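Local coordinates for protein thioesterase (Pseudomonas aeruginosa, PDB 3QY3) that probably hydrolyses the thioester bond of fatty acyl-CoA substrates, as expected for a hotdog-fold thioesterase, at residues Ala103-Leu106 with Leu111-Glu114; Glu58-Trp63 with Gly130-Val135. One frame throughout, in Å; residues are numbered along the deposited sequence.

Contact 1. Residues Ala103-Leu106 with Leu111-Glu114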
ATOM      1  N   ALA A 103       1.213  18.148 -21.499  1.00 26.32           N
ATOM      2  CA  ALA A 103       2.126  19.223 -21.164  1.00 26.70           C
ATOM      3  C   ALA A 103       1.281  20.386 -20.732  1.00 27.79           C
ATOM      4  O   ALA A 103       0.523  20.936 -21.568  1.00 29.51           O
ATOM      5  CB  ALA A 103       2.963  19.646 -22.430  1.00 28.56           C
ATOM      6  N   GLY A 104       1.459  20.795 -19.480  1.00 26.22           N
ATOM      7  CA  GLY A 104       0.955  22.062 -18.977  1.00 28.46           C
ATOM      8  C   GLY A 104       2.094  23.075 -19.062  1.00 29.61           C
ATOM      9  O   GLY A 104       3.005  22.948 -19.873  1.00 27.96           O
ATOM     10  N   ARG A 105       2.038  24.068 -18.207  1.00 30.86           N
ATOM     11  CA  ARG A 105       3.006  25.140 -18.303  1.00 32.93           C
ATOM     12  C   ARG A 105       4.452  24.785 -17.873  1.00 32.85           C
ATOM     13  O   ARG A 105       4.696  24.143 -16.838  1.00 29.54           O
ATOM     14  CB  ARG A 105       2.456  26.372 -17.617  1.00 34.66           C
ATOM     15  CG  ARG A 105       2.604  26.442 -16.202  1.00 35.88           C
ATOM     16  CD  ARG A 105       1.786  27.633 -15.683  1.00 39.63           C
ATOM     17  NE  ARG A 105       1.401  27.317 -14.341  1.00 40.75           N
ATOM     18  CZ  ARG A 105       0.186  26.965 -13.959  1.00 42.13           C
ATOM     19  NH1 ARG A 105      -0.828  26.913 -14.819  1.00 47.01           N
ATOM     20  NH2 ARG A 105      -0.004  26.647 -12.697  1.00 45.52           N
ATOM     21  N   LEU A 106       5.396  25.217 -18.714  1.00 32.76           N
ATOM     22  CA  LEU A 106       6.783  24.949 -18.514  1.00 34.99           C
ATOM     23  C   LEU A 106       7.484  26.221 -18.051  1.00 37.29           C
ATOM     24  O   LEU A 106       7.419  27.274 -18.711  1.00 38.23           O
ATOM     25  CB  LEU A 106       7.369  24.458 -19.832  1.00 35.91           C
ATOM     26  CG  LEU A 106       8.854  24.131 -19.893  1.00 35.99           C
ATOM     27  CD1 LEU A 106       9.223  22.930 -19.111  1.00 35.36           C
ATOM     28  CD2 LEU A 106       9.229  24.017 -21.403  1.00 36.86           C
ATOM     29  N   LEU A 111       7.457  22.169 -14.303  1.00 27.08           N
ATOM     30  CA  LEU A 111       6.560  21.772 -15.339  1.00 27.21           C
ATOM     31  C   LEU A 111       5.300  21.312 -14.667  1.00 25.26           C
ATOM     32  O   LEU A 111       5.383  20.496 -13.730  1.00 24.17           O
ATOM     33  CB  LEU A 111       7.141  20.580 -16.142  1.00 27.53           C
ATOM     34  CG  LEU A 111       6.190  19.847 -17.127  1.00 27.21           C
ATOM     35  CD1 LEU A 111       5.774  20.758 -18.308  1.00 30.62           C
ATOM     36  CD2 LEU A 111       6.861  18.543 -17.720  1.00 30.25           C
ATOM     37  N   VAL A 112       4.176  21.755 -15.198  1.00 25.58           N
ATOM     38  CA  VAL A 112       2.882  21.242 -14.827  1.00 24.21           C
ATOM     39  C   VAL A 112       2.519  20.127 -15.787  1.00 24.06           C
ATOM     40  O   VAL A 112       2.528  20.312 -17.030  1.00 25.49           O
ATOM     41  CB  VAL A 112       1.826  22.356 -14.758  1.00 25.21           C
ATOM     42  CG1 VAL A 112       0.431  21.728 -14.383  1.00 25.19           C
ATOM     43  CG2 VAL A 112       2.255  23.431 -13.746  1.00 25.16           C
ATOM     44  N   LEU A 113       2.319  18.934 -15.235  1.00 23.12           N
ATOM     45  CA  LEU A 113       1.835  17.821 -16.012  1.00 24.39           C
ATOM     46  C   LEU A 113       0.376  17.638 -15.716  1.00 25.46           C
ATOM     47  O   LEU A 113      -0.002  17.333 -14.566  1.00 27.07           O
ATOM     48  CB  LEU A 113       2.556  16.523 -15.645  1.00 23.71           C
ATOM     49  CG  LEU A 113       3.897  16.140 -16.104  1.00 27.50           C
ATOM     50  CD1 LEU A 113       4.259  14.694 -15.468  1.00 25.65           C
ATOM     51  CD2 LEU A 113       3.915  16.163 -17.682  1.00 26.53           C
ATOM     52  N   GLU A 114      -0.442  17.797 -16.735  1.00 25.08           N
ATOM     53  CA  GLU A 114      -1.870  17.691 -16.588  1.00 25.61           C
ATOM     54  C   GLU A 114      -2.234  16.257 -16.883  1.00 24.91           C
ATOM     55  O   GLU A 114      -1.626  15.626 -17.770  1.00 26.24           O
ATOM     56  CB  GLU A 114      -2.537  18.662 -17.538  1.00 26.82           C
ATOM     57  CG  GLU A 114      -2.056  20.037 -17.276  1.00 31.80           C
ATOM     58  CD  GLU A 114      -3.096  20.958 -16.894  1.00 41.82           C
ATOM     59  OE1 GLU A 114      -3.871  20.607 -15.982  1.00 44.87           O
ATOM     60  OE2 GLU A 114      -3.140  22.029 -17.551  1.00 48.42           O
TER
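V112 faces both G104 and R105 in a beta bulge of the hairpin formed by strands 96-106 and 110-119. The register proves it: A103 pairs with L113 and L106 with L111, both non-hydrogen-bonded antiparallel pairs, so three steps on one strand match two on the other. Two backbone bonds span the irregularity. G104 N donates to V112 O at 2.7 Å with a rather bent N-H...O angle of 135°, while V112 N reaches R105 O at 2.9 Å along a straighter path, 162°. That is the one true hydrogen bond R105 O accepts across the hairpin; L111 CA adds a weak CA-H...O contact to it.

Followed outward, the V112 side chain first sets its CB 3.9 Å from R105 N. CG2, placed anti to the carbonyl carbon, then lies 3.9 Å from R105 CG and itself covers part of one face of the R105 guanidinium, 3.8 Å from its plane and offset toward the rim. H131 and K133 of strand 128-138 adjoin V112 and R105 on this face. E114 touches the bulge through its CG, 4.0 Å from G104 CA.

The opposite face carries A103, L106, L111 and L113. Helix 149-155 packs there through I151 and I155, and W63 of helix 51-66 touches L111 and L113. Across the hairpin on that side, L106 CD1 meets L111 CD1 at 4.2 Å.

Contact 2. Residues Glu58-Trp63 with Gly130-Val135; sequences EARVAW and GHCKLV
R60 NH2 approaches C132 SG to 3.6 Å, the shortest polar contact between helix and strand, although C132 is modelled in two conformers and the values hold only for the one described. The contact is van der Waals in kind: SG also lies 3.7 Å from R60 CZ and sits 3.4 Å above the guanidinium plane, offset toward its rim, so the thiol rests against a face and no hydrogen bond joins the two groups. Its SG is anti to the backbone N (chi1 -176°), which sends the sulfur toward the helix.

This is helix-on-sheet packing in a hotdog fold, where helix 51-66 is wrapped by the antiparallel sheet; the nearest CA atoms, R60 and C132, are 9.5 Å apart, and side chains alone bridge that gap. In R60, chi1 (-60°) and an extended chi2 put CD 4.1 Å from L134 CD2; the bend at chi3 (-61°) then turns NE and the guanidinium over C132 SG. V80 of strand 76-87 touches all three residues, and L113 borders R60 and L134. E58, on the same helix, takes no part in this contact; its OE1 and OE2 bond W38 N and H93 NE2 of the second subunit, respectively.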
ATOM      1  N   GLU A  58       3.075   6.067 -11.306  1.00 17.83           N
ATOM      2  CA  GLU A  58       3.550   5.062 -12.267  1.00 19.07           C
ATOM      3  C   GLU A  58       3.627   5.624 -13.699  1.00 18.30           C
ATOM      4  O   GLU A  58       4.609   5.387 -14.417  1.00 18.41           O
ATOM      5  CB  GLU A  58       2.714   3.808 -12.192  1.00 19.60           C
ATOM      6  CG  GLU A  58       3.342   2.694 -13.001  1.00 19.04           C
ATOM      7  CD  GLU A  58       4.706   2.218 -12.434  1.00 20.92           C
ATOM      8  OE1 GLU A  58       5.016   2.546 -11.250  1.00 21.62           O
ATOM      9  OE2 GLU A  58       5.418   1.505 -13.160  1.00 22.12           O
ATOM     10  N   ALA A  59       2.625   6.395 -14.070  1.00 18.52           N
ATOM     11  CA  ALA A  59       2.577   6.967 -15.419  1.00 19.58           C
ATOM     12  C   ALA A  59       3.737   7.936 -15.587  1.00 19.85           C
ATOM     13  O   ALA A  59       4.435   7.913 -16.637  1.00 20.01           O
ATOM     14  CB  ALA A  59       1.259   7.641 -15.677  1.00 19.18           C
ATOM     15  N   ARG A  60       3.971   8.819 -14.593  1.00 20.33           N
ATOM     16  CA  ARG A  60       5.127   9.748 -14.699  1.00 21.64           C
ATOM     17  C   ARG A  60       6.445   9.033 -14.722  1.00 21.55           C
ATOM     18  O   ARG A  60       7.367   9.370 -15.514  1.00 20.21           O
ATOM     19  CB  ARG A  60       5.225  10.773 -13.542  1.00 22.16           C
ATOM     20  CG  ARG A  60       4.118  11.691 -13.359  1.00 29.02           C
ATOM     21  CD  ARG A  60       4.519  12.728 -12.247  1.00 29.61           C
ATOM     22  NE  ARG A  60       4.820  12.161 -10.909  1.00 28.49           N
ATOM     23  CZ  ARG A  60       3.895  11.861  -9.998  1.00 26.10           C
ATOM     24  NH1 ARG A  60       4.276  11.423  -8.839  1.00 30.17           N
ATOM     25  NH2 ARG A  60       2.587  11.948 -10.278  1.00 26.13           N
ATOM     26  N   VAL A  61       6.603   8.007 -13.869  1.00 20.97           N
ATOM     27  CA  VAL A  61       7.836   7.213 -13.893  1.00 21.01           C
ATOM     28  C   VAL A  61       8.084   6.587 -15.259  1.00 20.49           C
ATOM     29  O   VAL A  61       9.186   6.685 -15.786  1.00 23.37           O
ATOM     30  CB  VAL A  61       7.831   6.142 -12.740  1.00 20.74           C
ATOM     31  CG1 VAL A  61       8.956   5.122 -12.901  1.00 24.84           C
ATOM     32  CG2 VAL A  61       7.946   6.878 -11.389  1.00 19.85           C
ATOM     33  N   ALA A  62       7.042   6.057 -15.884  1.00 22.25           N
ATOM     34  CA  ALA A  62       7.169   5.494 -17.244  1.00 24.01           C
ATOM     35  C   ALA A  62       7.547   6.532 -18.278  1.00 25.08           C
ATOM     36  O   ALA A  62       8.458   6.296 -19.105  1.00 26.11           O
ATOM     37  CB  ALA A  62       5.842   4.797 -17.632  1.00 24.47           C
ATOM     38  N   TRP A  63       6.914   7.716 -18.233  1.00 24.21           N
ATOM     39  CA  TRP A  63       7.300   8.856 -19.090  1.00 23.27           C
ATOM     40  C   TRP A  63       8.771   9.242 -18.865  1.00 25.23           C
ATOM     41  O   TRP A  63       9.556   9.366 -19.843  1.00 23.91           O
ATOM     42  CB  TRP A  63       6.428  10.072 -18.877  1.00 24.15           C
ATOM     43  CG  TRP A  63       6.770  11.214 -19.733  1.00 23.34           C
ATOM     44  CD1 TRP A  63       6.911  11.202 -21.111  1.00 23.21           C
ATOM     45  CD2 TRP A  63       6.978  12.547 -19.325  1.00 25.32           C
ATOM     46  NE1 TRP A  63       7.226  12.461 -21.570  1.00 23.57           N
ATOM     47  CE2 TRP A  63       7.289  13.304 -20.493  1.00 26.08           C
ATOM     48  CE3 TRP A  63       7.007  13.185 -18.082  1.00 22.58           C
ATOM     49  CZ2 TRP A  63       7.594  14.674 -20.441  1.00 28.06           C
ATOM     50  CZ3 TRP A  63       7.314  14.533 -18.051  1.00 28.01           C
ATOM     51  CH2 TRP A  63       7.599  15.262 -19.215  1.00 26.88           C
ATOM     52  N   GLY A 130      -6.654  16.075 -13.248  1.00 19.96           N
ATOM     53  CA  GLY A 130      -5.998  17.014 -12.388  1.00 20.27           C
ATOM     54  C   GLY A 130      -4.629  17.416 -12.949  1.00 20.85           C
ATOM     55  O   GLY A 130      -4.402  17.441 -14.168  1.00 19.63           O
ATOM     56  N   HIS A 131      -3.690  17.654 -12.050  1.00 20.89           N
ATOM     57  CA  HIS A 131      -2.328  17.988 -12.468  1.00 22.16           C
ATOM     58  C   HIS A 131      -1.346  17.643 -11.347  1.00 21.87           C
ATOM     59  O   HIS A 131      -1.769  17.425 -10.174  1.00 21.41           O
ATOM     60  CB  HIS A 131      -2.196  19.480 -12.862  1.00 24.63           C
ATOM     61  CG  HIS A 131      -2.214  20.397 -11.690  1.00 29.17           C
ATOM     62  ND1 HIS A 131      -3.220  21.303 -11.487  1.00 30.98           N
ATOM     63  CD2 HIS A 131      -1.387  20.498 -10.608  1.00 31.04           C
ATOM     64  CE1 HIS A 131      -2.990  21.965 -10.370  1.00 32.67           C
ATOM     65  NE2 HIS A 131      -1.909  21.474  -9.796  1.00 31.25           N
ATOM     66  N   CYS A 132      -0.055  17.615 -11.743  1.00 22.60           N
ATOM     67  CA  CYS A 132       1.087  17.430 -10.872  0.60 22.06           C
ATOM     68  C   CYS A 132       2.119  18.496 -11.259  1.00 24.16           C
ATOM     69  O   CYS A 132       2.603  18.498 -12.440  1.00 25.56           O
ATOM     70  CB  CYS A 132       1.647  15.997 -11.080  0.60 22.58           C
ATOM     71  SG  CYS A 132       2.987  15.487 -10.045  0.60 23.59           S
ATOM     72  N   LYS A 133       2.464  19.365 -10.322  1.00 22.99           N
ATOM     73  CA  LYS A 133       3.508  20.348 -10.552  0.60 24.82           C
ATOM     74  C   LYS A 133       4.825  19.756 -10.114  1.00 23.90           C
ATOM     75  O   LYS A 133       4.945  19.356  -8.973  1.00 24.61           O
ATOM     76  CB  LYS A 133       3.221  21.609  -9.759  0.60 26.01           C
ATOM     77  CG  LYS A 133       1.848  22.207 -10.045  0.60 29.11           C
ATOM     78  CD  LYS A 133       1.668  23.555  -9.320  0.60 33.00           C
ATOM     79  CE  LYS A 133       0.514  24.375  -9.930  0.60 35.73           C
ATOM     80  NZ  LYS A 133      -0.127  25.340  -8.971  0.60 38.46           N
ATOM     81  N   LEU A 134       5.789  19.705 -11.028  1.00 24.90           N
ATOM     82  CA  LEU A 134       7.094  19.187 -10.766  1.00 25.40           C
ATOM     83  C   LEU A 134       8.075  20.346 -10.810  1.00 26.45           C
ATOM     84  O   LEU A 134       7.916  21.286 -11.598  1.00 28.77           O
ATOM     85  CB  LEU A 134       7.482  18.170 -11.869  1.00 25.32           C
ATOM     86  CG  LEU A 134       6.563  16.966 -12.162  1.00 26.77           C
ATOM     87  CD1 LEU A 134       6.924  16.475 -13.586  1.00 31.67           C
ATOM     88  CD2 LEU A 134       6.798  15.911 -11.086  1.00 27.18           C
ATOM     89  N   VAL A 135       9.079  20.252  -9.954  1.00 26.93           N
ATOM     90  CA  VAL A 135      10.196  21.177  -9.960  0.60 28.58           C
ATOM     91  C   VAL A 135      11.487  20.335 -10.046  1.00 29.70           C
ATOM     92  O   VAL A 135      11.601  19.293  -9.381  1.00 28.54           O
ATOM     93  CB  VAL A 135      10.168  22.114  -8.703  0.60 29.36           C
ATOM     94  CG1 VAL A 135       8.901  23.000  -8.673  0.60 28.35           C
ATOM     95  CG2 VAL A 135      10.249  21.321  -7.383  0.60 28.50           C
TER

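Along the chain the order is 58-63, 103-106, 111-114, 130-135, so both segments of contact 1 fall between those of contact 2. Their centres are 9 Å apart, and the two are coupled through one antiparallel sheet, in which strands 110-119 and 128-138 are neighbours. The evidence is a pair of probable backbone hydrogen bonds, L113 O to C132 N and L111 O to L134 N, each 2.8 Å. Contact 1 pairs the two strands of the hairpin, its centre about 11 Å from that of the chain, whereas contact 2 lies about 3 Å from it and ties the sheet to helix 51-66. R60 and W63 also touch the hairpin, at L113, so sheet and helix share one core.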